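Local coordinates for protein cellulase IBT99 (PDB 6WBT) that probably hydrolyses 6-phospho-alpha-glucosides, as a family 4 glycosidase that binds NAD and a manganese ion and here holds glucose 6-phosphate, at residues 5-10 with 34-39; 15-20 with 83-88; 41-46 with 68-73. All coordinates share one frame; numbering follows the deposited sequence.

Contact 1: 5-10 with 34-39; sequences LKIVIC and KELWLY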
loop_
_atom_site.group_PDB
_atom_site.type_symbol
_atom_site.label_atom_id
_atom_site.label_comp_id
_atom_site.label_asym_id
_atom_site.label_seq_id
_atom_site.Cartn_x
_atom_site.Cartn_y
_atom_site.Cartn_z
ATOM N N LEU A 5 -5.291 43.667 -5.856
ATOM C CA LEU A 5 -5.460 42.406 -6.563
ATOM C C LEU A 5 -6.302 42.587 -7.818
ATOM O O LEU A 5 -7.261 43.366 -7.830
ATOM C CB LEU A 5 -6.111 41.359 -5.657
ATOM C CG LEU A 5 -5.341 40.994 -4.387
ATOM C CD1 LEU A 5 -6.182 40.094 -3.505
ATOM C CD2 LEU A 5 -4.023 40.325 -4.736
ATOM N N LYS A 6 -5.941 41.852 -8.869
ATOM C CA LYS A 6 -6.705 41.809 -10.111
ATOM C C LYS A 6 -7.507 40.513 -10.130
ATOM O O LYS A 6 -6.946 39.430 -10.333
ATOM C CB LYS A 6 -5.782 41.903 -11.325
ATOM C CG LYS A 6 -6.481 41.680 -12.658
ATOM C CD LYS A 6 -5.496 41.729 -13.816
ATOM C CE LYS A 6 -6.179 41.405 -15.135
ATOM N NZ LYS A 6 -5.240 41.498 -16.288
ATOM N N ILE A 7 -8.815 40.622 -9.912
ATOM C CA ILE A 7 -9.705 39.468 -9.848
ATOM C C ILE A 7 -10.354 39.279 -11.212
ATOM O O ILE A 7 -10.902 40.229 -11.785
ATOM C CB ILE A 7 -10.768 39.643 -8.751
ATOM C CG1 ILE A 7 -10.126 40.159 -7.461
ATOM C CG2 ILE A 7 -11.487 38.329 -8.496
ATOM C CD1 ILE A 7 -9.099 39.220 -6.865
ATOM N N VAL A 8 -10.295 38.055 -11.731
ATOM C CA VAL A 8 -10.843 37.719 -13.039
ATOM C C VAL A 8 -11.884 36.625 -12.859
ATOM O O VAL A 8 -11.618 35.608 -12.209
ATOM C CB VAL A 8 -9.744 37.268 -14.019
ATOM C CG1 VAL A 8 -10.343 36.945 -15.379
ATOM C CG2 VAL A 8 -8.672 38.339 -14.140
ATOM N N ILE A 9 -13.065 36.835 -13.434
ATOM C CA ILE A 9 -14.142 35.854 -13.409
ATOM C C ILE A 9 -14.174 35.199 -14.784
ATOM O O ILE A 9 -14.735 35.748 -15.738
ATOM C CB ILE A 9 -15.486 36.491 -13.049
ATOM C CG1 ILE A 9 -15.417 37.128 -11.661
ATOM C CG2 ILE A 9 -16.599 35.455 -13.105
ATOM C CD1 ILE A 9 -16.725 37.727 -11.199
ATOM N N CYS A 10 -13.562 34.023 -14.894
ATOM C CA CYS A 10 -13.543 33.271 -16.147
ATOM C C CYS A 10 -14.939 32.720 -16.404
ATOM O O CYS A 10 -15.358 31.737 -15.789
ATOM C CB CYS A 10 -12.509 32.154 -16.085
ATOM S SG CYS A 10 -12.330 31.219 -17.621
ATOM N N LYS A 34 -8.055 45.719 -6.962
ATOM C CA LYS A 34 -7.539 46.699 -7.911
ATOM C C LYS A 34 -8.482 46.851 -9.098
ATOM O O LYS A 34 -8.928 47.959 -9.415
ATOM C CB LYS A 34 -6.144 46.292 -8.385
ATOM C CG LYS A 34 -5.698 46.971 -9.669
ATOM C CD LYS A 34 -4.608 46.163 -10.354
ATOM C CE LYS A 34 -4.325 46.675 -11.757
ATOM N NZ LYS A 34 -3.424 45.749 -12.501
ATOM N N GLU A 35 -8.798 45.740 -9.765
ATOM C CA GLU A 35 -9.727 45.735 -10.884
ATOM C C GLU A 35 -10.550 44.456 -10.843
ATOM O O GLU A 35 -10.106 43.431 -10.318
ATOM C CB GLU A 35 -9.007 45.840 -12.235
ATOM C CG GLU A 35 -8.425 47.209 -12.538
ATOM C CD GLU A 35 -7.710 47.244 -13.873
ATOM O OE1 GLU A 35 -8.149 47.999 -14.767
ATOM O OE2 GLU A 35 -6.714 46.510 -14.031
ATOM N N LEU A 36 -11.751 44.527 -11.408
ATOM C CA LEU A 36 -12.628 43.373 -11.566
ATOM C C LEU A 36 -12.768 43.086 -13.054
ATOM O O LEU A 36 -13.224 43.947 -13.813
ATOM C CB LEU A 36 -13.995 43.625 -10.931
ATOM C CG LEU A 36 -14.917 42.408 -10.809
ATOM C CD1 LEU A 36 -14.374 41.424 -9.784
ATOM C CD2 LEU A 36 -16.335 42.832 -10.457
ATOM N N TRP A 37 -12.376 41.885 -13.469
ATOM C CA TRP A 37 -12.353 41.509 -14.875
ATOM C C TRP A 37 -13.376 40.415 -15.145
ATOM O O TRP A 37 -13.462 39.438 -14.393
ATOM C CB TRP A 37 -10.956 41.043 -15.292
ATOM C CG TRP A 37 -9.994 42.170 -15.505
ATOM C CD1 TRP A 37 -9.285 42.835 -14.548
ATOM C CD2 TRP A 37 -9.635 42.767 -16.758
ATOM N NE1 TRP A 37 -8.507 43.809 -15.125
ATOM C CE2 TRP A 37 -8.704 43.788 -16.482
ATOM C CE3 TRP A 37 -10.011 42.539 -18.084
ATOM C CZ2 TRP A 37 -8.142 44.578 -17.483
ATOM C CZ3 TRP A 37 -9.452 43.325 -19.077
ATOM C CH2 TRP A 37 -8.528 44.331 -18.772
ATOM N N LEU A 38 -14.144 40.583 -16.217
ATOM C CA LEU A 38 -15.099 39.584 -16.678
ATOM C C LEU A 38 -14.609 39.063 -18.022
ATOM O O LEU A 38 -14.611 39.796 -19.015
ATOM C CB LEU A 38 -16.502 40.177 -16.796
ATOM C CG LEU A 38 -17.140 40.710 -15.511
ATOM C CD1 LEU A 38 -18.536 41.235 -15.799
ATOM C CD2 LEU A 38 -17.178 39.640 -14.427
ATOM N N TYR A 39 -14.185 37.804 -18.052
ATOM C CA TYR A 39 -13.694 37.169 -19.265
ATOM C C TYR A 39 -14.655 36.075 -19.703
ATOM O O TYR A 39 -15.197 35.340 -18.872
ATOM C CB TYR A 39 -12.298 36.578 -19.056
ATOM C CG TYR A 39 -11.867 35.637 -20.159
ATOM C CD1 TYR A 39 -11.442 36.125 -21.387
ATOM C CD2 TYR A 39 -11.886 34.260 -19.972
ATOM C CE1 TYR A 39 -11.049 35.268 -22.400
ATOM C CE2 TYR A 39 -11.495 33.395 -20.977
ATOM C CZ TYR A 39 -11.077 33.904 -22.189
ATOM O OH TYR A 39 -10.688 33.044 -23.189
#
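The Trp37 indole carries the Lys6 side chain over one face, and at its edge, in the ring plane, sits Glu35 OE2, reached by a weak hydrogen bond from NE1. The Tyr39 ring meets Cys10 at its edge, with SG 3.9 Å from CD2. These residues belong to the first two parallel strands of a Rossmann fold, 5-10 and 35-39, joined by a beta-alpha-beta crossover through helix 17-25. A chi1 of 172° sets Lys6 CG anti to the backbone N, beside Trp37 CD1, and the extended chain beyond it brings CE over the ring. This CE lies 3.5 Å from the centroid of the Trp37 five-membered ring, a CH-pi contact, and NZ stands above the same ring in a cation-pi arrangement while hydrogen-bonding to Thr77 O. Val8 continues this face, CG2 against Trp37 CB and CG1 toward Tyr39 CB. On the other, aliphatic face Ile9 CD1 packs beside Leu38 CD2 and Ile7 CB meets Leu36 CD1; helix 17-25 lies against Ile7, Ile9 and Leu36. Backbone bonds join the pair from Lys34 N-Leu5 O to Tyr39 N-Ile9 O. Cys10 and Tyr39 also touch NAD. In the middle, Trp37 N donates to Ile7 O at 2.8 Å, nearly along the C=O axis.

Contact 2: 15-20 with 83-88; sequences TYTPGI and MAQMRV. With NAD (nicotinamide-adenine-dinucleotide), chain G.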
loop_
_atom_site.group_PDB
_atom_site.type_symbol
_atom_site.label_atom_id
_atom_site.label_comp_id
_atom_site.label_asym_id
_atom_site.label_seq_id
_atom_site.Cartn_x
_atom_site.Cartn_y
_atom_site.Cartn_z
ATOM N N THR A 15 -24.893 32.765 -15.155
ATOM C CA THR A 15 -26.035 33.195 -14.357
ATOM C C THR A 15 -25.662 33.440 -12.900
ATOM O O THR A 15 -26.415 34.107 -12.183
ATOM C CB THR A 15 -27.159 32.161 -14.438
ATOM O OG1 THR A 15 -26.697 30.908 -13.918
ATOM C CG2 THR A 15 -27.602 31.972 -15.881
ATOM N N TYR A 16 -24.522 32.921 -12.452
ATOM C CA TYR A 16 -24.041 33.150 -11.098
ATOM C C TYR A 16 -23.081 34.327 -11.002
ATOM O O TYR A 16 -22.610 34.633 -9.902
ATOM C CB TYR A 16 -23.355 31.889 -10.558
ATOM C CG TYR A 16 -24.252 30.674 -10.499
ATOM C CD1 TYR A 16 -24.177 29.685 -11.472
ATOM C CD2 TYR A 16 -25.173 30.515 -9.472
ATOM C CE1 TYR A 16 -24.994 28.572 -11.422
ATOM C CE2 TYR A 16 -25.994 29.404 -9.414
ATOM C CZ TYR A 16 -25.900 28.437 -10.392
ATOM O OH TYR A 16 -26.716 27.329 -10.339
ATOM N N THR A 17 -22.777 34.987 -12.120
ATOM C CA THR A 17 -21.831 36.102 -12.090
ATOM C C THR A 17 -22.327 37.278 -11.256
ATOM O O THR A 17 -21.561 37.766 -10.409
ATOM C CB THR A 17 -21.485 36.527 -13.522
ATOM O OG1 THR A 17 -20.886 35.428 -14.219
ATOM C CG2 THR A 17 -20.517 37.702 -13.511
ATOM N N PRO A 18 -23.560 37.779 -11.419
ATOM C CA PRO A 18 -24.011 38.872 -10.539
ATOM C C PRO A 18 -24.067 38.483 -9.075
ATOM O O PRO A 18 -24.002 39.367 -8.211
ATOM C CB PRO A 18 -25.409 39.208 -11.079
ATOM C CG PRO A 18 -25.419 38.691 -12.470
ATOM C CD PRO A 18 -24.576 37.458 -12.438
ATOM N N GLY A 19 -24.180 37.191 -8.765
ATOM C CA GLY A 19 -24.237 36.780 -7.372
ATOM C C GLY A 19 -22.884 36.851 -6.689
ATOM O O GLY A 19 -22.751 37.433 -5.608
ATOM N N ILE A 20 -21.858 36.266 -7.313
ATOM C CA ILE A 20 -20.541 36.237 -6.690
ATOM C C ILE A 20 -19.855 37.595 -6.744
ATOM O O ILE A 20 -18.963 37.862 -5.932
ATOM C CB ILE A 20 -19.645 35.163 -7.336
ATOM C CG1 ILE A 20 -19.126 35.637 -8.695
ATOM C CG2 ILE A 20 -20.402 33.850 -7.478
ATOM C CD1 ILE A 20 -17.924 34.866 -9.188
HETATM N N MSE A 83 -11.509 33.217 -10.824
HETATM C CA MSE A 83 -12.649 32.420 -10.391
HETATM C C MSE A 83 -13.379 31.846 -11.601
HETATM O O MSE A 83 -14.106 32.553 -12.296
HETATM C CB MSE A 83 -13.597 33.258 -9.530
HETATM C CG MSE A 83 -12.986 33.710 -8.212
HETATM SE SE MSE A 83 -14.234 34.680 -7.068
HETATM C CE MSE A 83 -14.543 36.236 -8.199
ATOM N N ALA A 84 -13.169 30.555 -11.845
ATOM C CA ALA A 84 -13.693 29.891 -13.031
ATOM C C ALA A 84 -15.116 29.408 -12.788
ATOM O O ALA A 84 -15.391 28.738 -11.787
ATOM C CB ALA A 84 -12.798 28.716 -13.427
ATOM N N GLN A 85 -16.013 29.746 -13.708
ATOM C CA GLN A 85 -17.392 29.277 -13.655
ATOM C C GLN A 85 -17.897 29.052 -15.079
ATOM O O GLN A 85 -18.992 29.472 -15.454
ATOM C CB GLN A 85 -18.276 30.259 -12.886
ATOM C CG GLN A 85 -18.205 31.696 -13.376
ATOM C CD GLN A 85 -19.111 32.620 -12.590
ATOM O OE1 GLN A 85 -19.487 32.322 -11.455
ATOM N NE2 GLN A 85 -19.473 33.748 -13.190
HETATM N N MSE A 86 -17.091 28.376 -15.890
HETATM C CA MSE A 86 -17.442 28.117 -17.279
HETATM C C MSE A 86 -18.430 26.964 -17.401
HETATM O O MSE A 86 -18.508 26.100 -16.527
HETATM C CB MSE A 86 -16.186 27.809 -18.099
HETATM C CG MSE A 86 -15.525 26.485 -17.741
HETATM SE SE MSE A 86 -13.962 26.081 -18.835
HETATM C CE MSE A 86 -12.826 27.572 -18.301
ATOM N N ARG A 87 -19.191 26.966 -18.494
ATOM C CA ARG A 87 -20.075 25.860 -18.860
ATOM C C ARG A 87 -19.865 25.624 -20.352
ATOM O O ARG A 87 -20.549 26.226 -21.184
ATOM C CB ARG A 87 -21.534 26.163 -18.529
ATOM C CG ARG A 87 -22.483 25.018 -18.851
ATOM C CD ARG A 87 -23.937 25.414 -18.657
ATOM N NE ARG A 87 -24.247 25.735 -17.266
ATOM C CZ ARG A 87 -24.643 24.842 -16.365
ATOM N NH1 ARG A 87 -24.777 23.567 -16.706
ATOM N NH2 ARG A 87 -24.906 25.223 -15.123
ATOM N N VAL A 88 -18.904 24.757 -20.682
ATOM C CA VAL A 88 -18.599 24.479 -22.080
ATOM C C VAL A 88 -19.826 23.889 -22.756
ATOM O O VAL A 88 -20.419 22.917 -22.272
ATOM C CB VAL A 88 -17.389 23.540 -22.189
ATOM C CG1 VAL A 88 -17.065 23.272 -23.651
ATOM C CG2 VAL A 88 -16.188 24.137 -21.470
HETATM P PA NAD G . -24.170 29.525 -18.036
HETATM O O1A NAD G . -24.309 28.615 -19.210
HETATM O O2A NAD G . -25.328 30.400 -17.685
HETATM O O5B NAD G . -22.856 30.427 -18.232
HETATM C C5B NAD G . -21.574 29.781 -18.461
HETATM C C4B NAD G . -20.634 30.762 -19.120
HETATM O O4B NAD G . -19.368 30.109 -19.409
HETATM C C3B NAD G . -21.106 31.356 -20.458
HETATM O O3B NAD G . -20.946 32.769 -20.436
HETATM C C2B NAD G . -20.146 30.726 -21.473
HETATM O O2B NAD G . -19.989 31.472 -22.661
HETATM C C1B NAD G . -18.887 30.633 -20.623
HETATM N N9A NAD G . -17.864 29.744 -21.162
HETATM C C8A NAD G . -18.071 28.563 -21.829
HETATM N N7A NAD G . -16.963 27.976 -22.209
HETATM C C5A NAD G . -15.958 28.828 -21.776
HETATM C C6A NAD G . -14.555 28.765 -21.881
HETATM N N6A NAD G . -13.903 27.771 -22.478
HETATM N N1A NAD G . -13.842 29.783 -21.344
HETATM C C2A NAD G . -14.505 30.781 -20.746
HETATM N N3A NAD G . -15.816 30.945 -20.589
HETATM C C4A NAD G . -16.500 29.924 -21.131
HETATM O O3 NAD G . -23.782 28.654 -16.747
HETATM P PN NAD G . -24.294 28.683 -15.226
HETATM O O1N NAD G . -24.182 30.077 -14.705
HETATM O O2N NAD G . -25.617 27.997 -15.148
HETATM O O5D NAD G . -23.179 27.766 -14.533
HETATM C C5D NAD G . -21.789 28.131 -14.725
HETATM C C4D NAD G . -20.909 27.013 -14.227
HETATM O O4D NAD G . -20.979 26.962 -12.784
HETATM C C3D NAD G . -21.293 25.602 -14.696
HETATM O O3D NAD G . -20.127 24.898 -15.101
HETATM C C2D NAD G . -21.881 25.011 -13.411
HETATM O O2D NAD G . -21.940 23.594 -13.382
HETATM C C1D NAD G . -20.930 25.604 -12.380
HETATM N N1N NAD G . -21.456 25.495 -10.990
HETATM C C2N NAD G . -20.906 24.589 -10.123
HETATM C C3N NAD G . -21.399 24.454 -8.834
HETATM C C7N NAD G . -20.711 23.479 -7.913
HETATM O O7N NAD G . -21.377 22.849 -7.096
HETATM N N7N NAD G . -19.393 23.370 -8.005
HETATM C C4N NAD G . -22.485 25.231 -8.442
HETATM C C5N NAD G . -23.006 26.164 -9.312
HETATM C C6N NAD G . -22.477 26.283 -10.578
HETATM O O HOH W 1 -25.166 24.918 -12.010
#
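Ile20 and Gln85 reach toward each other tip to tip, with CD1 of Ile20 3.7 Å from OE1 of Gln85. Met83, a selenomethionine, meets the same methyl tip to tip through its CE, 3.8 Å from Ile20 CD1. Thr17 crosses Gln85 at about a right angle, its CB near NE2. A chi2 of 179° sends Gln85 CD straight on toward the 15-20 segment; OE1 is hydrogen-bonded to Tyr147 OH and NE2 to Gly11 O, which satisfies both ends of this buried amide. Here the start of helix 17-25 and the end of strand 81-84 flank the dinucleotide site of the Rossmann fold, and NAD lies between Thr15 and Arg87. Thr15 grips one phosphate oxygen twice: its N and its OG1 each donate to NAD O1N, both at 2.8 Å. From the other segment, the guanidinium of Arg87 has NAD C3D over one face. Its NE donates to the bridging O3 at 3.0 Å, nearly straight at 168°, while NH2 reaches O2N at 2.9 Å and also O5D. These bonds would help offset the diphosphate charge. Tyr16, which also touches the bound glucose 6-phosphate, turns a ring face to C5N of the nicotinamide.

Contact 3: 41-46 with 68-73; sequences IDEERQ and VTVNPK. With NAD (nicotinamide-adenine-dinucleotide), chain G.
The first turn of helix 43-60, with Asp42 at its N-cap position, comes alongside the end of strand 66-69, the CA atoms of Gln46 and Val68 standing 8.1 Å apart. The Gln46 and Val68 side chains run antiparallel past one another, with Gln46 CG 3.8 Å from Val68 CG1. Val70, its CG1 anti to the carbonyl carbon (chi1 -64°), sets that methyl across Glu43 at about a right angle, 3.8 Å from both CA and CB of Glu43. Beyond the strand the chain bends through an ST turn, in which Asn71 N donates to Thr69 OG1 at 3.0 Å and 166°. Asn71 in turn occupies the N-cap position of helix 72-76, its OD1 accepting from Glu74 N. The 41-46 segment also faces NAD: Ile41 rests CD1 3.6 Å from N7A of the adenine, Asp42 CB lies near the ribose O2B, and Arg45 NH2 makes a weak hydrogen bond to O2A of the diphosphate as well as a salt bridge to Glu295. The contact closes the second beta-alpha-beta unit of the Rossmann fold, in which helix 43-60 follows strand 33-39 and leads to strand 66-69, with Leu38 of strand 33-39 touching both Gln46 and Val68.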
loop_
_atom_site.group_PDB
_atom_site.type_symbol
_atom_site.label_atom_id
_atom_site.label_comp_id
_atom_site.label_asym_id
_atom_site.label_seq_id
_atom_site.Cartn_x
_atom_site.Cartn_y
_atom_site.Cartn_z
ATOM N N ILE A 41 -15.852 33.684 -23.619
ATOM C CA ILE A 41 -15.700 33.452 -25.051
ATOM C C ILE A 41 -16.916 33.916 -25.844
ATOM O O ILE A 41 -16.819 34.078 -27.067
ATOM C CB ILE A 41 -15.430 31.965 -25.352
ATOM C CG1 ILE A 41 -16.632 31.113 -24.950
ATOM C CG2 ILE A 41 -14.172 31.497 -24.637
ATOM C CD1 ILE A 41 -16.504 29.663 -25.344
ATOM N N ASP A 42 -18.052 34.136 -25.187
ATOM C CA ASP A 42 -19.257 34.643 -25.838
ATOM C C ASP A 42 -19.360 36.132 -25.529
ATOM O O ASP A 42 -19.631 36.521 -24.388
ATOM C CB ASP A 42 -20.494 33.883 -25.358
ATOM C CG ASP A 42 -21.733 34.161 -26.209
ATOM O OD1 ASP A 42 -21.673 35.023 -27.113
ATOM O OD2 ASP A 42 -22.774 33.511 -25.979
ATOM N N GLU A 43 -19.150 36.965 -26.548
ATOM C CA GLU A 43 -19.087 38.406 -26.321
ATOM C C GLU A 43 -20.463 38.978 -26.004
ATOM O O GLU A 43 -20.619 39.751 -25.052
ATOM C CB GLU A 43 -18.479 39.103 -27.539
ATOM C CG GLU A 43 -18.142 40.574 -27.322
ATOM C CD GLU A 43 -17.390 41.173 -28.496
ATOM O OE1 GLU A 43 -17.335 40.522 -29.561
ATOM O OE2 GLU A 43 -16.849 42.289 -28.355
ATOM N N GLU A 44 -21.478 38.604 -26.787
ATOM C CA GLU A 44 -22.802 39.198 -26.616
ATOM C C GLU A 44 -23.451 38.756 -25.309
ATOM O O GLU A 44 -24.124 39.553 -24.644
ATOM C CB GLU A 44 -23.691 38.845 -27.807
ATOM C CG GLU A 44 -23.133 39.288 -29.150
ATOM C CD GLU A 44 -22.567 40.695 -29.112
ATOM O OE1 GLU A 44 -21.334 40.845 -29.246
ATOM O OE2 GLU A 44 -23.353 41.651 -28.940
ATOM N N ARG A 45 -23.269 37.490 -24.927
ATOM C CA ARG A 45 -23.852 37.010 -23.677
ATOM C C ARG A 45 -23.202 37.678 -22.473
ATOM O O ARG A 45 -23.882 38.001 -21.492
ATOM C CB ARG A 45 -23.722 35.490 -23.581
ATOM C CG ARG A 45 -24.294 34.901 -22.298
ATOM C CD ARG A 45 -24.023 33.409 -22.198
ATOM N NE ARG A 45 -24.539 32.845 -20.953
ATOM C CZ ARG A 45 -25.738 32.286 -20.825
ATOM N NH1 ARG A 45 -26.551 32.208 -21.869
ATOM N NH2 ARG A 45 -26.123 31.801 -19.653
ATOM N N GLN A 46 -21.886 37.895 -22.529
ATOM C CA GLN A 46 -21.194 38.517 -21.406
ATOM C C GLN A 46 -21.554 39.991 -21.276
ATOM O O GLN A 46 -21.651 40.515 -20.160
ATOM C CB GLN A 46 -19.683 38.346 -21.561
ATOM C CG GLN A 46 -18.872 39.084 -20.514
ATOM C CD GLN A 46 -17.405 38.725 -20.555
ATOM O OE1 GLN A 46 -16.889 38.087 -19.640
ATOM N NE2 GLN A 46 -16.723 39.130 -21.620
ATOM N N VAL A 68 -14.334 44.502 -18.978
ATOM C CA VAL A 68 -14.957 43.385 -19.676
ATOM C C VAL A 68 -14.194 43.148 -20.969
ATOM O O VAL A 68 -13.908 44.095 -21.711
ATOM C CB VAL A 68 -16.447 43.651 -19.957
ATOM C CG1 VAL A 68 -17.068 42.474 -20.694
ATOM C CG2 VAL A 68 -17.189 43.924 -18.658
ATOM N N THR A 69 -13.863 41.888 -21.238
ATOM C CA THR A 69 -13.087 41.556 -22.424
ATOM C C THR A 69 -13.342 40.108 -22.813
ATOM O O THR A 69 -13.813 39.299 -22.009
ATOM C CB THR A 69 -11.588 41.777 -22.198
ATOM O OG1 THR A 69 -10.872 41.458 -23.396
ATOM C CG2 THR A 69 -11.091 40.889 -21.069
ATOM N N VAL A 70 -13.027 39.801 -24.071
ATOM C CA VAL A 70 -13.002 38.434 -24.572
ATOM C C VAL A 70 -11.603 37.988 -24.963
ATOM O O VAL A 70 -11.430 36.851 -25.409
ATOM C CB VAL A 70 -13.971 38.251 -25.758
ATOM C CG1 VAL A 70 -15.409 38.478 -25.314
ATOM C CG2 VAL A 70 -13.604 39.193 -26.896
ATOM N N ASN A 71 -10.599 38.850 -24.811
ATOM C CA ASN A 71 -9.225 38.505 -25.148
ATOM C C ASN A 71 -8.553 37.871 -23.938
ATOM O O ASN A 71 -8.486 38.507 -22.877
ATOM C CB ASN A 71 -8.454 39.740 -25.589
ATOM C CG ASN A 71 -7.005 39.437 -25.922
ATOM O OD1 ASN A 71 -6.109 39.656 -25.106
ATOM N ND2 ASN A 71 -6.766 38.935 -27.130
ATOM N N PRO A 72 -8.047 36.638 -24.041
ATOM C CA PRO A 72 -7.461 36.001 -22.849
ATOM C C PRO A 72 -6.188 36.672 -22.368
ATOM O O PRO A 72 -5.952 36.732 -21.155
ATOM C CB PRO A 72 -7.212 34.559 -23.312
ATOM C CG PRO A 72 -7.096 34.647 -24.792
ATOM C CD PRO A 72 -8.034 35.744 -25.211
ATOM N N LYS A 73 -5.353 37.179 -23.280
ATOM C CA LYS A 73 -4.115 37.822 -22.848
ATOM C C LYS A 73 -4.400 39.097 -22.066
ATOM O O LYS A 73 -3.749 39.365 -21.051
ATOM C CB LYS A 73 -3.218 38.116 -24.050
ATOM C CG LYS A 73 -1.845 38.640 -23.657
ATOM C CD LYS A 73 -0.887 38.675 -24.833
ATOM C CE LYS A 73 0.512 39.067 -24.379
ATOM N NZ LYS A 73 1.494 39.051 -25.497
HETATM P PA NAD G . -24.170 29.525 -18.036
HETATM O O1A NAD G . -24.309 28.615 -19.210
HETATM O O2A NAD G . -25.328 30.400 -17.685
HETATM O O5B NAD G . -22.856 30.427 -18.232
HETATM C C5B NAD G . -21.574 29.781 -18.461
HETATM C C4B NAD G . -20.634 30.762 -19.120
HETATM O O4B NAD G . -19.368 30.109 -19.409
HETATM C C3B NAD G . -21.106 31.356 -20.458
HETATM O O3B NAD G . -20.946 32.769 -20.436
HETATM C C2B NAD G . -20.146 30.726 -21.473
HETATM O O2B NAD G . -19.989 31.472 -22.661
HETATM C C1B NAD G . -18.887 30.633 -20.623
HETATM N N9A NAD G . -17.864 29.744 -21.162
HETATM C C8A NAD G . -18.071 28.563 -21.829
HETATM N N7A NAD G . -16.963 27.976 -22.209
HETATM C C5A NAD G . -15.958 28.828 -21.776
HETATM C C6A NAD G . -14.555 28.765 -21.881
HETATM N N6A NAD G . -13.903 27.771 -22.478
HETATM N N1A NAD G . -13.842 29.783 -21.344
HETATM C C2A NAD G . -14.505 30.781 -20.746
HETATM N N3A NAD G . -15.816 30.945 -20.589
HETATM C C4A NAD G . -16.500 29.924 -21.131
HETATM O O3 NAD G . -23.782 28.654 -16.747
HETATM P PN NAD G . -24.294 28.683 -15.226
HETATM O O1N NAD G . -24.182 30.077 -14.705
HETATM O O2N NAD G . -25.617 27.997 -15.148
HETATM O O5D NAD G . -23.179 27.766 -14.533
HETATM C C5D NAD G . -21.789 28.131 -14.725
HETATM C C4D NAD G . -20.909 27.013 -14.227
HETATM O O4D NAD G . -20.979 26.962 -12.784
HETATM C C3D NAD G . -21.293 25.602 -14.696
HETATM O O3D NAD G . -20.127 24.898 -15.101
HETATM C C2D NAD G . -21.881 25.011 -13.411
HETATM O O2D NAD G . -21.940 23.594 -13.382
HETATM C C1D NAD G . -20.930 25.604 -12.380
HETATM N N1N NAD G . -21.456 25.495 -10.990
HETATM C C2N NAD G . -20.906 24.589 -10.123
HETATM C C3N NAD G . -21.399 24.454 -8.834
HETATM C C7N NAD G . -20.711 23.479 -7.913
HETATM O O7N NAD G . -21.377 22.849 -7.096
HETATM N N7N NAD G . -19.393 23.370 -8.005
HETATM C C4N NAD G . -22.485 25.231 -8.442
HETATM C C5N NAD G . -23.006 26.164 -9.312
HETATM C C6N NAD G . -22.477 26.283 -10.578
#

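Contacts 1 and 2 are buried, whereas contact 3 lies at the surface, where strand 66-69 is the outermost of the sheet within this chain. All three share that sheet. Strand 5-10 of contact 1 neighbours strand 81-84 of contact 2 on one side and strand 33-39 on the other, which in turn pairs with 66-69 of contact 3. Helix 17-25, which starts in contact 2, also lies against the aliphatic face of contact 1. Regular backbone bonding dominates contact 1; contact 2 joins its segments by side-chain tips and shared NAD, and contact 3 mainly by valine methyls. NAD touches all three, its diphosphate chiefly at contact 2 and its adenosine also beside contact 3.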